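Local coordinates for protein aminotransferase, class III (Deinococcus radiodurans, PDB 3I4J) that probably transfers amino groups between substrates as a pyridoxal phosphate-dependent class III aminotransferase, at residues Thr89-Val95 / Ala271-Pro277; Arg121-Ile125 / Pro153-Ala159; Gly172-Glu177 / Pro211-Val217; Arg339-Met343 / Leu425-Leu429. The protein carries 1 engineered substitution. All coordinates share one frame. Numbering follows the deposited sequence.

Following the chain from the N terminus, strand 91-95 comes first and waits for its partner, strand 271-275, so contact 1 closes a loop of 175 residues. Contacts 2 and 3 are nested inside that loop, one after the other: contact 2 brings the loop at 153-159 back to the start of strand 123-127, and contact 3 sets the short helix 172-176 against helix 213-224. Contacts 1 and 2 reach the same mixed sheet, their centres about 23 Å apart. Contact 4 opens only after contact 1 has closed. It ties the end of helix 318-339 to the C-terminal helix, about 44 Å centre to centre from contact 1 and across the middle of the chain.

Contact 1 (Thr89-Val95 / Ala271-Pro277); sequences TFRFWAV and AGLLAAP
Build an antiparallel strand pair at the margin of the large mixed sheet of a fold-type I aminotransferase, where 271-275 runs against the parallel strands and 91-95 lies outermost in the chain. The axes are 4.4 Å apart at 165°. Pair Arg-91 with Ala-275, Trp-93 with Leu-273 and Val-95 with Ala-271, each by two backbone hydrogen bonds; Arg-91 N to Ala-275 O is 2.8 Å. Gly-272 (phi/psi 161/-172) leaves a hollow opposite Ala-94. The Phe-92 ring (chi1 t) fills it, its CE1 4.0 Å from Gly-272 CA; a CB there would clash with ring and Trp-93 O. Leu-274 CD2 packs on Phe-92 CB at 3.7 Å. On the other face Leu-273 (chi1 p) brings CD1 to 3.6 Å from Trp-93 CB; Trp-93 NE1 hydrogen-bonds to Ser-104 OG, and Arg-91 NH1 to Val-4 O of the second subunit. Just before strand 91-95, Phe-90 (chi1 m) lays one ring face against the N-cap residue of helix 277-284: Ala-276 CA sits 3.5 Å from the Phe-90 ring centroid.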
loop_
_atom_site.group_PDB
_atom_site.type_symbol
_atom_site.label_atom_id
_atom_site.label_comp_id
_atom_site.label_asym_id
_atom_site.label_seq_id
_atom_site.Cartn_x
_atom_site.Cartn_y
_atom_site.Cartn_z
ATOM N N THR C 89 12.451 -22.966 -2.647
ATOM C CA THR C 89 11.526 -23.574 -1.696
ATOM C C THR C 89 10.817 -22.567 -0.794
ATOM O O THR C 89 9.943 -22.942 -0.016
ATOM C CB THR C 89 12.251 -24.567 -0.765
ATOM O OG1 THR C 89 13.176 -23.849 0.061
ATOM C CG2 THR C 89 13.009 -25.612 -1.572
ATOM N N PHE C 90 11.191 -21.295 -0.894
ATOM C CA PHE C 90 10.595 -20.268 -0.045
ATOM C C PHE C 90 9.151 -19.906 -0.392
ATOM O O PHE C 90 8.707 -20.072 -1.536
ATOM C CB PHE C 90 11.473 -19.007 -0.058
ATOM C CG PHE C 90 12.705 -19.116 0.802
ATOM C CD1 PHE C 90 13.488 -20.269 0.783
ATOM C CD2 PHE C 90 13.093 -18.059 1.620
ATOM C CE1 PHE C 90 14.640 -20.364 1.566
ATOM C CE2 PHE C 90 14.242 -18.139 2.405
ATOM C CZ PHE C 90 15.019 -19.295 2.378
ATOM N N ARG C 91 8.438 -19.408 0.615
ATOM C CA ARG C 91 7.034 -19.021 0.498
ATOM C C ARG C 91 6.887 -17.514 0.347
ATOM O O ARG C 91 7.426 -16.752 1.142
ATOM C CB ARG C 91 6.271 -19.488 1.731
ATOM C CG ARG C 91 6.194 -21.002 1.864
ATOM C CD ARG C 91 5.110 -21.582 0.960
ATOM N NE ARG C 91 4.996 -23.027 1.118
ATOM C CZ ARG C 91 3.896 -23.726 0.850
ATOM N NH1 ARG C 91 2.801 -23.113 0.410
ATOM N NH2 ARG C 91 3.893 -25.039 1.017
ATOM N N PHE C 92 6.124 -17.109 -0.664
ATOM C CA PHE C 92 5.905 -15.707 -0.991
ATOM C C PHE C 92 4.646 -15.102 -0.373
ATOM O O PHE C 92 3.528 -15.554 -0.626
ATOM C CB PHE C 92 5.857 -15.549 -2.517
ATOM C CG PHE C 92 5.655 -14.130 -2.984
ATOM C CD1 PHE C 92 6.531 -13.117 -2.588
ATOM C CD2 PHE C 92 4.595 -13.807 -3.827
ATOM C CE1 PHE C 92 6.350 -11.808 -3.028
ATOM C CE2 PHE C 92 4.409 -12.499 -4.272
ATOM C CZ PHE C 92 5.288 -11.498 -3.870
ATOM N N TRP C 93 4.853 -14.072 0.437
ATOM C CA TRP C 93 3.775 -13.341 1.089
ATOM C C TRP C 93 3.703 -12.010 0.339
ATOM O O TRP C 93 4.564 -11.144 0.505
ATOM C CB TRP C 93 4.115 -13.116 2.563
ATOM C CG TRP C 93 3.183 -12.174 3.275
ATOM C CD1 TRP C 93 3.493 -10.944 3.789
ATOM C CD2 TRP C 93 1.799 -12.392 3.564
ATOM N NE1 TRP C 93 2.387 -10.385 4.384
ATOM C CE2 TRP C 93 1.332 -11.253 4.259
ATOM C CE3 TRP C 93 0.906 -13.444 3.305
ATOM C CZ2 TRP C 93 0.008 -11.135 4.702
ATOM C CZ3 TRP C 93 -0.412 -13.326 3.747
ATOM C CH2 TRP C 93 -0.847 -12.177 4.438
ATOM N N ALA C 94 2.679 -11.863 -0.496
ATOM C CA ALA C 94 2.522 -10.665 -1.307
ATOM C C ALA C 94 1.754 -9.552 -0.610
ATOM O O ALA C 94 0.749 -9.800 0.051
ATOM C CB ALA C 94 1.820 -11.022 -2.627
ATOM N N VAL C 95 2.254 -8.330 -0.756
ATOM C CA VAL C 95 1.601 -7.149 -0.202
ATOM C C VAL C 95 1.720 -6.013 -1.222
ATOM O O VAL C 95 2.217 -6.223 -2.337
ATOM C CB VAL C 95 2.199 -6.722 1.168
ATOM C CG1 VAL C 95 1.858 -7.764 2.223
ATOM C CG2 VAL C 95 3.705 -6.525 1.063
ATOM N N ALA C 271 4.879 -5.654 -3.478
ATOM C CA ALA C 271 5.998 -5.891 -2.573
ATOM C C ALA C 271 5.705 -7.221 -1.892
ATOM O O ALA C 271 4.690 -7.860 -2.173
ATOM C CB ALA C 271 6.085 -4.776 -1.530
ATOM N N GLY C 272 6.577 -7.641 -0.989
ATOM C CA GLY C 272 6.329 -8.897 -0.314
ATOM C C GLY C 272 7.577 -9.454 0.318
ATOM O O GLY C 272 8.606 -8.788 0.371
ATOM N N LEU C 273 7.476 -10.677 0.816
ATOM C CA LEU C 273 8.620 -11.328 1.429
ATOM C C LEU C 273 8.633 -12.796 1.047
ATOM O O LEU C 273 7.611 -13.362 0.653
ATOM C CB LEU C 273 8.581 -11.170 2.957
ATOM C CG LEU C 273 7.394 -11.698 3.766
ATOM C CD1 LEU C 273 7.480 -13.216 3.893
ATOM C CD2 LEU C 273 7.406 -11.064 5.148
ATOM N N LEU C 274 9.816 -13.392 1.127
ATOM C CA LEU C 274 9.989 -14.811 0.834
ATOM C C LEU C 274 10.505 -15.391 2.134
ATOM O O LEU C 274 11.524 -14.934 2.657
ATOM C CB LEU C 274 11.010 -15.022 -0.288
ATOM C CG LEU C 274 10.537 -14.727 -1.715
ATOM C CD1 LEU C 274 11.738 -14.702 -2.660
ATOM C CD2 LEU C 274 9.520 -15.787 -2.150
ATOM N N ALA C 275 9.783 -16.369 2.672
ATOM C CA ALA C 275 10.161 -16.998 3.932
ATOM C C ALA C 275 10.594 -18.444 3.749
ATOM O O ALA C 275 10.027 -19.178 2.940
ATOM C CB ALA C 275 9.001 -16.924 4.915
ATOM N N ALA C 276 11.602 -18.850 4.513
ATOM C CA ALA C 276 12.103 -20.217 4.446
ATOM C C ALA C 276 10.972 -21.163 4.847
ATOM O O ALA C 276 10.156 -20.828 5.703
ATOM C CB ALA C 276 13.285 -20.376 5.397
ATOM N N PRO C 277 10.913 -22.361 4.232
ATOM C CA PRO C 277 9.874 -23.359 4.529
ATOM C C PRO C 277 9.672 -23.585 6.027
ATOM O O PRO C 277 8.543 -23.668 6.506
ATOM C CB PRO C 277 10.393 -24.617 3.835
ATOM C CG PRO C 277 11.126 -24.080 2.673
ATOM C CD PRO C 277 11.873 -22.889 3.247
#

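Contact 2 (Arg121-Ile125 / Pro153-Ala159); sequences RFKVI and PLMRPEA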
loop_
_atom_site.group_PDB
_atom_site.type_symbol
_atom_site.label_atom_id
_atom_site.label_comp_id
_atom_site.label_asym_id
_atom_site.label_seq_id
_atom_site.Cartn_x
_atom_site.Cartn_y
_atom_site.Cartn_z
ATOM N N ARG C 121 12.165 -14.447 23.166
ATOM C CA ARG C 121 12.859 -13.855 22.015
ATOM C C ARG C 121 11.974 -12.794 21.363
ATOM O O ARG C 121 11.040 -13.129 20.629
ATOM C CB ARG C 121 13.184 -14.937 20.985
ATOM C CG ARG C 121 14.224 -15.973 21.427
ATOM C CD ARG C 121 14.418 -16.998 20.318
ATOM N NE ARG C 121 15.475 -17.976 20.581
ATOM C CZ ARG C 121 16.775 -17.746 20.422
ATOM N NH1 ARG C 121 17.199 -16.564 19.999
ATOM N NH2 ARG C 121 17.655 -18.710 20.671
ATOM N N PHE C 122 12.279 -11.523 21.607
ATOM C CA PHE C 122 11.469 -10.434 21.064
ATOM C C PHE C 122 12.251 -9.306 20.394
ATOM O O PHE C 122 11.687 -8.534 19.619
ATOM C CB PHE C 122 10.606 -9.844 22.182
ATOM C CG PHE C 122 11.376 -9.034 23.190
ATOM C CD1 PHE C 122 11.444 -7.647 23.088
ATOM C CD2 PHE C 122 12.035 -9.658 24.245
ATOM C CE1 PHE C 122 12.156 -6.894 24.018
ATOM C CE2 PHE C 122 12.754 -8.916 25.185
ATOM C CZ PHE C 122 12.815 -7.533 25.075
ATOM N N LYS C 123 13.541 -9.202 20.691
ATOM C CA LYS C 123 14.353 -8.134 20.122
ATOM C C LYS C 123 14.662 -8.284 18.639
ATOM O O LYS C 123 14.898 -9.386 18.142
ATOM C CB LYS C 123 15.668 -8.005 20.895
ATOM C CG LYS C 123 15.468 -7.720 22.374
ATOM C CD LYS C 123 16.781 -7.775 23.146
ATOM C CE LYS C 123 16.551 -7.532 24.630
ATOM N NZ LYS C 123 17.818 -7.669 25.437
ATOM N N VAL C 124 14.648 -7.158 17.930
ATOM C CA VAL C 124 14.966 -7.149 16.513
ATOM C C VAL C 124 16.164 -6.230 16.337
ATOM O O VAL C 124 16.056 -5.014 16.458
ATOM C CB VAL C 124 13.803 -6.621 15.648
ATOM C CG1 VAL C 124 14.219 -6.620 14.176
ATOM C CG2 VAL C 124 12.564 -7.489 15.843
ATOM N N ILE C 125 17.321 -6.825 16.090
ATOM C CA ILE C 125 18.527 -6.045 15.899
ATOM C C ILE C 125 18.538 -5.446 14.505
ATOM O O ILE C 125 18.248 -6.137 13.531
ATOM C CB ILE C 125 19.792 -6.917 16.040
ATOM C CG1 ILE C 125 19.857 -7.509 17.450
ATOM C CG2 ILE C 125 21.041 -6.080 15.737
ATOM C CD1 ILE C 125 20.951 -8.539 17.637
ATOM N N PRO C 153 5.620 -6.710 23.132
ATOM C CA PRO C 153 7.018 -6.466 23.500
ATOM C C PRO C 153 7.807 -5.716 22.425
ATOM O O PRO C 153 8.837 -5.113 22.717
ATOM C CB PRO C 153 7.559 -7.873 23.767
ATOM C CG PRO C 153 6.671 -8.753 22.935
ATOM C CD PRO C 153 5.316 -8.151 23.153
ATOM N N LEU C 154 7.315 -5.751 21.189
ATOM C CA LEU C 154 7.973 -5.056 20.083
ATOM C C LEU C 154 7.827 -3.540 20.226
ATOM O O LEU C 154 8.526 -2.773 19.557
ATOM C CB LEU C 154 7.380 -5.512 18.744
ATOM C CG LEU C 154 7.857 -6.844 18.147
ATOM C CD1 LEU C 154 7.934 -7.925 19.216
ATOM C CD2 LEU C 154 6.906 -7.257 17.037
ATOM N N MET C 155 6.923 -3.116 21.107
ATOM C CA MET C 155 6.680 -1.695 21.340
ATOM C C MET C 155 7.705 -1.107 22.302
ATOM O O MET C 155 7.837 0.109 22.406
ATOM C CB MET C 155 5.280 -1.472 21.938
ATOM C CG MET C 155 4.105 -1.953 21.095
ATOM S SD MET C 155 2.499 -1.656 21.936
ATOM C CE MET C 155 2.055 -0.091 21.243
ATOM N N ARG C 156 8.418 -1.968 23.019
ATOM C CA ARG C 156 9.409 -1.498 23.979
ATOM C C ARG C 156 10.690 -1.019 23.311
ATOM O O ARG C 156 11.176 -1.635 22.367
ATOM C CB ARG C 156 9.753 -2.599 24.982
ATOM C CG ARG C 156 8.580 -3.067 25.833
ATOM C CD ARG C 156 9.078 -3.660 27.143
ATOM N NE ARG C 156 9.813 -4.906 26.956
ATOM C CZ ARG C 156 9.243 -6.103 26.847
ATOM N NH1 ARG C 156 7.924 -6.218 26.906
ATOM N NH2 ARG C 156 9.993 -7.186 26.686
ATOM N N PRO C 157 11.255 0.093 23.802
ATOM C CA PRO C 157 12.490 0.646 23.243
ATOM C C PRO C 157 13.598 -0.403 23.256
ATOM O O PRO C 157 14.428 -0.465 22.343
ATOM C CB PRO C 157 12.799 1.812 24.178
ATOM C CG PRO C 157 11.438 2.257 24.614
ATOM C CD PRO C 157 10.753 0.940 24.897
ATOM N N GLU C 158 13.592 -1.232 24.296
ATOM C CA GLU C 158 14.597 -2.279 24.458
ATOM C C GLU C 158 14.512 -3.361 23.389
ATOM O O GLU C 158 15.416 -4.187 23.262
ATOM C CB GLU C 158 14.468 -2.929 25.842
ATOM C CG GLU C 158 14.641 -1.966 27.003
ATOM C CD GLU C 158 13.324 -1.410 27.511
ATOM O OE1 GLU C 158 12.509 -0.938 26.691
ATOM O OE2 GLU C 158 13.109 -1.441 28.740
ATOM N N ALA C 159 13.432 -3.354 22.617
ATOM C CA ALA C 159 13.245 -4.358 21.575
ATOM C C ALA C 159 14.033 -4.042 20.313
ATOM O O ALA C 159 14.106 -4.867 19.399
ATOM C CB ALA C 159 11.754 -4.483 21.233
#
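Phe-122 does most of the work here. Its chi1 of 72° (p) swings the ring toward 153-159, where CD1 lies 3.7 Å from Ala-159 CB at the ring edge and 4.0 Å from Pro-153 CB. Over one face comes the guanidinium of Arg-156, folded back by an m, t, m sequence of chi1 to chi3. Its CZ stands 4.5 Å from the Phe-122 ring centroid in a cation-pi contact, and its NH2 is 3.3 Å from Phe-122 CZ. The backbone of the second segment makes two 3-10 turns, at 153-155 and 157-159, the latter leaving Ala-159 O to accept Val-124 N at 2.8 Å. This bond joins strand 123-127 to the loop just ahead of its parallel neighbour 162-163, at the outer margin of the mixed sheet. Lys-123 extends through m, t, t, t, passing Glu-158 O with CG at 3.6 Å before NZ pairs with Glu-186. Leu-154, with chi1 m and chi2 p, points CD1 back to 3.8 Å from Phe-122 O, a carbonyl with no polar partner in the model.

Contact 3 (Gly172-Glu177 / Pro211-Val217); sequences GAEDAE and PGYYERV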
loop_
_atom_site.group_PDB
_atom_site.type_symbol
_atom_site.label_atom_id
_atom_site.label_comp_id
_atom_site.label_asym_id
_atom_site.label_seq_id
_atom_site.Cartn_x
_atom_site.Cartn_y
_atom_site.Cartn_z
ATOM N N GLY C 172 35.839 -8.211 6.484
ATOM C CA GLY C 172 34.417 -8.503 6.622
ATOM C C GLY C 172 33.971 -9.392 7.771
ATOM O O GLY C 172 33.042 -9.050 8.512
ATOM N N ALA C 173 34.613 -10.544 7.925
ATOM C CA ALA C 173 34.247 -11.461 8.996
ATOM C C ALA C 173 34.494 -10.819 10.359
ATOM O O ALA C 173 33.677 -10.929 11.270
ATOM C CB ALA C 173 35.042 -12.755 8.868
ATOM N N GLU C 174 35.634 -10.150 10.491
ATOM C CA GLU C 174 35.999 -9.485 11.732
ATOM C C GLU C 174 34.973 -8.399 12.066
ATOM O O GLU C 174 34.578 -8.229 13.220
ATOM C CB GLU C 174 37.388 -8.867 11.577
ATOM C CG GLU C 174 37.918 -8.139 12.793
ATOM C CD GLU C 174 39.209 -7.393 12.485
ATOM O OE1 GLU C 174 40.139 -8.019 11.928
ATOM O OE2 GLU C 174 39.292 -6.185 12.796
ATOM N N ASP C 175 34.542 -7.672 11.042
ATOM C CA ASP C 175 33.568 -6.593 11.211
ATOM C C ASP C 175 32.219 -7.176 11.641
ATOM O O ASP C 175 31.533 -6.626 12.508
ATOM C CB ASP C 175 33.439 -5.821 9.884
ATOM C CG ASP C 175 32.716 -4.486 10.033
ATOM O OD1 ASP C 175 32.952 -3.780 11.037
ATOM O OD2 ASP C 175 31.928 -4.132 9.127
ATOM N N ALA C 176 31.856 -8.306 11.043
ATOM C CA ALA C 176 30.590 -8.972 11.351
ATOM C C ALA C 176 30.547 -9.508 12.782
ATOM O O ALA C 176 29.472 -9.658 13.364
ATOM C CB ALA C 176 30.347 -10.107 10.355
ATOM N N GLU C 177 31.714 -9.803 13.352
ATOM C CA GLU C 177 31.772 -10.312 14.718
ATOM C C GLU C 177 31.137 -9.337 15.704
ATOM O O GLU C 177 30.837 -9.695 16.841
ATOM C CB GLU C 177 33.224 -10.613 15.112
ATOM C CG GLU C 177 33.688 -11.973 14.617
ATOM C CD GLU C 177 33.008 -13.117 15.351
ATOM O OE1 GLU C 177 32.778 -14.176 14.731
ATOM O OE2 GLU C 177 32.715 -12.964 16.554
ATOM N N PRO C 211 33.941 -8.153 1.793
ATOM C CA PRO C 211 33.704 -9.577 1.569
ATOM C C PRO C 211 33.831 -10.309 2.903
ATOM O O PRO C 211 34.588 -9.877 3.782
ATOM C CB PRO C 211 34.808 -9.955 0.584
ATOM C CG PRO C 211 34.959 -8.699 -0.229
ATOM C CD PRO C 211 34.941 -7.627 0.843
ATOM N N GLY C 212 33.077 -11.396 3.054
ATOM C CA GLY C 212 33.117 -12.178 4.278
ATOM C C GLY C 212 32.145 -11.757 5.366
ATOM O O GLY C 212 31.880 -12.520 6.299
ATOM N N TYR C 213 31.589 -10.553 5.245
ATOM C CA TYR C 213 30.667 -10.029 6.252
ATOM C C TYR C 213 29.381 -10.838 6.433
ATOM O O TYR C 213 29.099 -11.334 7.525
ATOM C CB TYR C 213 30.304 -8.580 5.908
ATOM C CG TYR C 213 29.458 -7.870 6.943
ATOM C CD1 TYR C 213 30.046 -7.087 7.935
ATOM C CD2 TYR C 213 28.063 -7.923 6.884
ATOM C CE1 TYR C 213 29.267 -6.359 8.839
ATOM C CE2 TYR C 213 27.277 -7.206 7.780
ATOM C CZ TYR C 213 27.884 -6.421 8.747
ATOM O OH TYR C 213 27.113 -5.658 9.586
ATOM N N TYR C 214 28.592 -10.978 5.371
ATOM C CA TYR C 214 27.344 -11.712 5.510
ATOM C C TYR C 214 27.497 -13.209 5.716
ATOM O O TYR C 214 26.602 -13.852 6.269
ATOM C CB TYR C 214 26.417 -11.398 4.338
ATOM C CG TYR C 214 25.925 -9.972 4.414
ATOM C CD1 TYR C 214 25.144 -9.542 5.487
ATOM C CD2 TYR C 214 26.313 -9.032 3.461
ATOM C CE1 TYR C 214 24.766 -8.191 5.612
ATOM C CE2 TYR C 214 25.947 -7.692 3.575
ATOM C CZ TYR C 214 25.180 -7.278 4.648
ATOM O OH TYR C 214 24.855 -5.942 4.764
ATOM N N GLU C 215 28.622 -13.768 5.277
ATOM C CA GLU C 215 28.865 -15.189 5.491
ATOM C C GLU C 215 28.950 -15.386 7.006
ATOM O O GLU C 215 28.368 -16.324 7.558
ATOM C CB GLU C 215 30.180 -15.630 4.833
ATOM C CG GLU C 215 30.153 -15.649 3.305
ATOM C CD GLU C 215 30.497 -14.313 2.666
ATOM O OE1 GLU C 215 30.505 -13.277 3.365
ATOM O OE2 GLU C 215 30.753 -14.300 1.448
ATOM N N ARG C 216 29.670 -14.484 7.673
ATOM C CA ARG C 216 29.824 -14.549 9.124
ATOM C C ARG C 216 28.508 -14.217 9.828
ATOM O O ARG C 216 28.159 -14.851 10.822
ATOM C CB ARG C 216 30.945 -13.605 9.586
ATOM C CG ARG C 216 31.184 -13.582 11.105
ATOM C CD ARG C 216 31.460 -14.974 11.675
ATOM N NE ARG C 216 32.574 -15.626 10.996
ATOM C CZ ARG C 216 33.858 -15.331 11.194
ATOM N NH1 ARG C 216 34.206 -14.394 12.070
ATOM N NH2 ARG C 216 34.796 -15.960 10.496
ATOM N N VAL C 217 27.770 -13.233 9.315
ATOM C CA VAL C 217 26.477 -12.885 9.907
ATOM C C VAL C 217 25.539 -14.098 9.860
ATOM O O VAL C 217 24.877 -14.419 10.845
ATOM C CB VAL C 217 25.802 -11.707 9.152
ATOM C CG1 VAL C 217 24.329 -11.588 9.564
ATOM C CG2 VAL C 217 26.528 -10.410 9.463
HETATM O O HOH W 1 37.122 -8.747 3.955
#
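The strongest polar link joins Glu-177 OE1 to Arg-216 NH1 at 3.0 Å, a salt bridge whose hydrogen bond is weak, with an N-H...O angle of 130°. Glu-177 shares its charge, since OE2 also pairs with Arg-180. At the other end a water bridges the backbones, accepting from Gly-172 N at 2.9 Å and donating to Pro-211 O at 2.8 Å. Two CA-H...O contacts follow, Gly-172 CA to Pro-211 O at 3.2 Å and Tyr-213 CA to Gly-172 O at 3.4 Å. So close an approach leaves no room at Gly-172, where a CB would clash with Pro-211 O. Helices 172-176 and 213-217 cross at -43° with axes 7.5 Å apart, and Ala-176 fills the space between them: its CB lies over the Tyr-213 ring, 4.2 Å from the centroid, and touches Val-217 CG2 at 3.9 Å. Ala-173 CB covers one face of the Arg-216 guanidinium, 3.6 Å from NH2. Tyr-213 OH goes on to Arg-127. Helix 213-224 is the connection between parallel strands 191-196 and 227-231, so the contact adds an outer helix to that beta-alpha-beta unit. Small residues set the close spacing, and charge and water bonds are confined to its margins.

Contact 4 (Arg339-Met343 / Leu425-Leu429); sequences RFPQM and LEDVL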
loop_
_atom_site.group_PDB
_atom_site.type_symbol
_atom_site.label_atom_id
_atom_site.label_comp_id
_atom_site.label_asym_id
_atom_site.label_seq_id
_atom_site.Cartn_x
_atom_site.Cartn_y
_atom_site.Cartn_z
ATOM N N ARG C 339 38.260 15.919 -11.109
ATOM C CA ARG C 339 37.770 17.249 -11.425
ATOM C C ARG C 339 37.011 17.837 -10.239
ATOM O O ARG C 339 37.046 19.048 -9.997
ATOM C CB ARG C 339 36.867 17.146 -12.658
ATOM C CG ARG C 339 36.184 18.415 -13.126
ATOM C CD ARG C 339 35.638 18.162 -14.529
ATOM N NE ARG C 339 34.535 19.036 -14.918
ATOM C CZ ARG C 339 34.590 20.362 -14.949
ATOM N NH1 ARG C 339 35.705 20.999 -14.605
ATOM N NH2 ARG C 339 33.528 21.051 -15.347
ATOM N N PHE C 340 36.336 16.970 -9.489
ATOM C CA PHE C 340 35.558 17.410 -8.337
ATOM C C PHE C 340 35.946 16.670 -7.065
ATOM O O PHE C 340 35.253 15.745 -6.634
ATOM C CB PHE C 340 34.070 17.214 -8.620
ATOM C CG PHE C 340 33.587 17.975 -9.818
ATOM C CD1 PHE C 340 33.432 19.357 -9.763
ATOM C CD2 PHE C 340 33.341 17.320 -11.019
ATOM C CE1 PHE C 340 33.040 20.076 -10.889
ATOM C CE2 PHE C 340 32.949 18.031 -12.153
ATOM C CZ PHE C 340 32.799 19.411 -12.086
ATOM N N PRO C 341 37.065 17.073 -6.445
ATOM C CA PRO C 341 37.521 16.425 -5.213
ATOM C C PRO C 341 36.579 16.618 -4.025
ATOM O O PRO C 341 36.839 16.102 -2.938
ATOM C CB PRO C 341 38.913 17.030 -4.993
ATOM C CG PRO C 341 38.822 18.374 -5.655
ATOM C CD PRO C 341 38.045 18.069 -6.913
ATOM N N GLN C 342 35.498 17.369 -4.223
ATOM C CA GLN C 342 34.521 17.558 -3.156
ATOM C C GLN C 342 33.765 16.241 -3.014
ATOM O O GLN C 342 33.025 16.030 -2.053
ATOM C CB GLN C 342 33.538 18.688 -3.481
ATOM C CG GLN C 342 34.169 20.070 -3.520
ATOM C CD GLN C 342 34.702 20.436 -4.891
ATOM O OE1 GLN C 342 34.965 19.568 -5.722
ATOM N NE2 GLN C 342 34.879 21.730 -5.126
ATOM N N MET C 343 33.952 15.364 -3.996
ATOM C CA MET C 343 33.333 14.042 -3.972
ATOM C C MET C 343 34.208 13.237 -3.000
ATOM O O MET C 343 35.195 12.617 -3.403
ATOM C CB MET C 343 33.356 13.419 -5.381
ATOM C CG MET C 343 32.509 14.168 -6.429
ATOM S SD MET C 343 32.632 13.521 -8.132
ATOM C CE MET C 343 31.430 12.158 -8.067
ATOM N N LEU C 425 27.518 19.289 -11.142
ATOM C CA LEU C 425 28.630 19.486 -10.218
ATOM C C LEU C 425 29.349 20.786 -10.563
ATOM O O LEU C 425 29.785 21.518 -9.675
ATOM C CB LEU C 425 29.602 18.305 -10.299
ATOM C CG LEU C 425 29.092 16.976 -9.734
ATOM C CD1 LEU C 425 30.058 15.849 -10.082
ATOM C CD2 LEU C 425 28.928 17.097 -8.227
ATOM N N GLU C 426 29.465 21.068 -11.857
ATOM C CA GLU C 426 30.116 22.287 -12.320
ATOM C C GLU C 426 29.316 23.519 -11.890
ATOM O O GLU C 426 29.885 24.507 -11.430
ATOM C CB GLU C 426 30.252 22.262 -13.846
ATOM C CG GLU C 426 30.705 23.578 -14.478
ATOM C CD GLU C 426 32.087 24.009 -14.025
ATOM O OE1 GLU C 426 33.032 23.200 -14.137
ATOM O OE2 GLU C 426 32.231 25.160 -13.559
ATOM N N ASP C 427 27.995 23.453 -12.037
ATOM C CA ASP C 427 27.135 24.572 -11.663
ATOM C C ASP C 427 27.257 24.920 -10.181
ATOM O O ASP C 427 27.400 26.087 -9.816
ATOM C CB ASP C 427 25.662 24.259 -11.973
ATOM C CG ASP C 427 25.426 23.903 -13.429
ATOM O OD1 ASP C 427 26.049 24.528 -14.311
ATOM O OD2 ASP C 427 24.597 23.003 -13.692
ATOM N N VAL C 428 27.202 23.901 -9.330
ATOM C CA VAL C 428 27.278 24.102 -7.888
ATOM C C VAL C 428 28.696 24.297 -7.359
ATOM O O VAL C 428 28.948 25.203 -6.564
ATOM C CB VAL C 428 26.633 22.917 -7.135
ATOM C CG1 VAL C 428 26.691 23.152 -5.635
ATOM C CG2 VAL C 428 25.194 22.739 -7.590
ATOM N N LEU C 429 29.617 23.448 -7.799
ATOM C CA LEU C 429 31.001 23.523 -7.344
ATOM C C LEU C 429 31.862 24.420 -8.226
ATOM O O LEU C 429 31.357 24.906 -9.257
ATOM C CB LEU C 429 31.603 22.116 -7.295
ATOM C CG LEU C 429 30.838 21.082 -6.463
ATOM C CD1 LEU C 429 31.450 19.706 -6.665
ATOM C CD2 LEU C 429 30.866 21.479 -4.996
#
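Leu-425, near the end of helix 411-428, points toward segment 339-343. Its CB sits over the face of Phe-340, 3.7 Å from the ring centroid and 5° off the normal, a CH-pi contact, and its CD1 reaches Phe-340 CD2 at 3.7 Å and Met-343 SD at 4.0 Å. One residue on, Glu-426 brings its backbone N to 3.7 Å from Phe-340 CZ, then bends through chi1 t and chi2 p so that OE1 meets Arg-339 NH2 at 2.5 Å. This salt bridge is short, yet its hydrogen bond is weak, at 128°. Asp-427 faces away and pairs with Arg-382, while Val-428 packs on Ile-375 and Ala-378 of helix 372-382. A full turn after Leu-425, and bonded to it through N to Leu-425 O at 2.7 Å, Leu-429 swings back: its CD1 lies 3.7 Å from Phe-340 CD1 and 3.6 Å from Gln-342 OE1. The type I turn from Phe-340 to Met-343, closed by Met-343 N to Phe-340 O at 3.0 Å, presents this surface. It leads from helix 318-339 into strand 343-349, and such packing of the C-terminal helix beside a small antiparallel sheet belongs to the small domain of fold-type I aminotransferases.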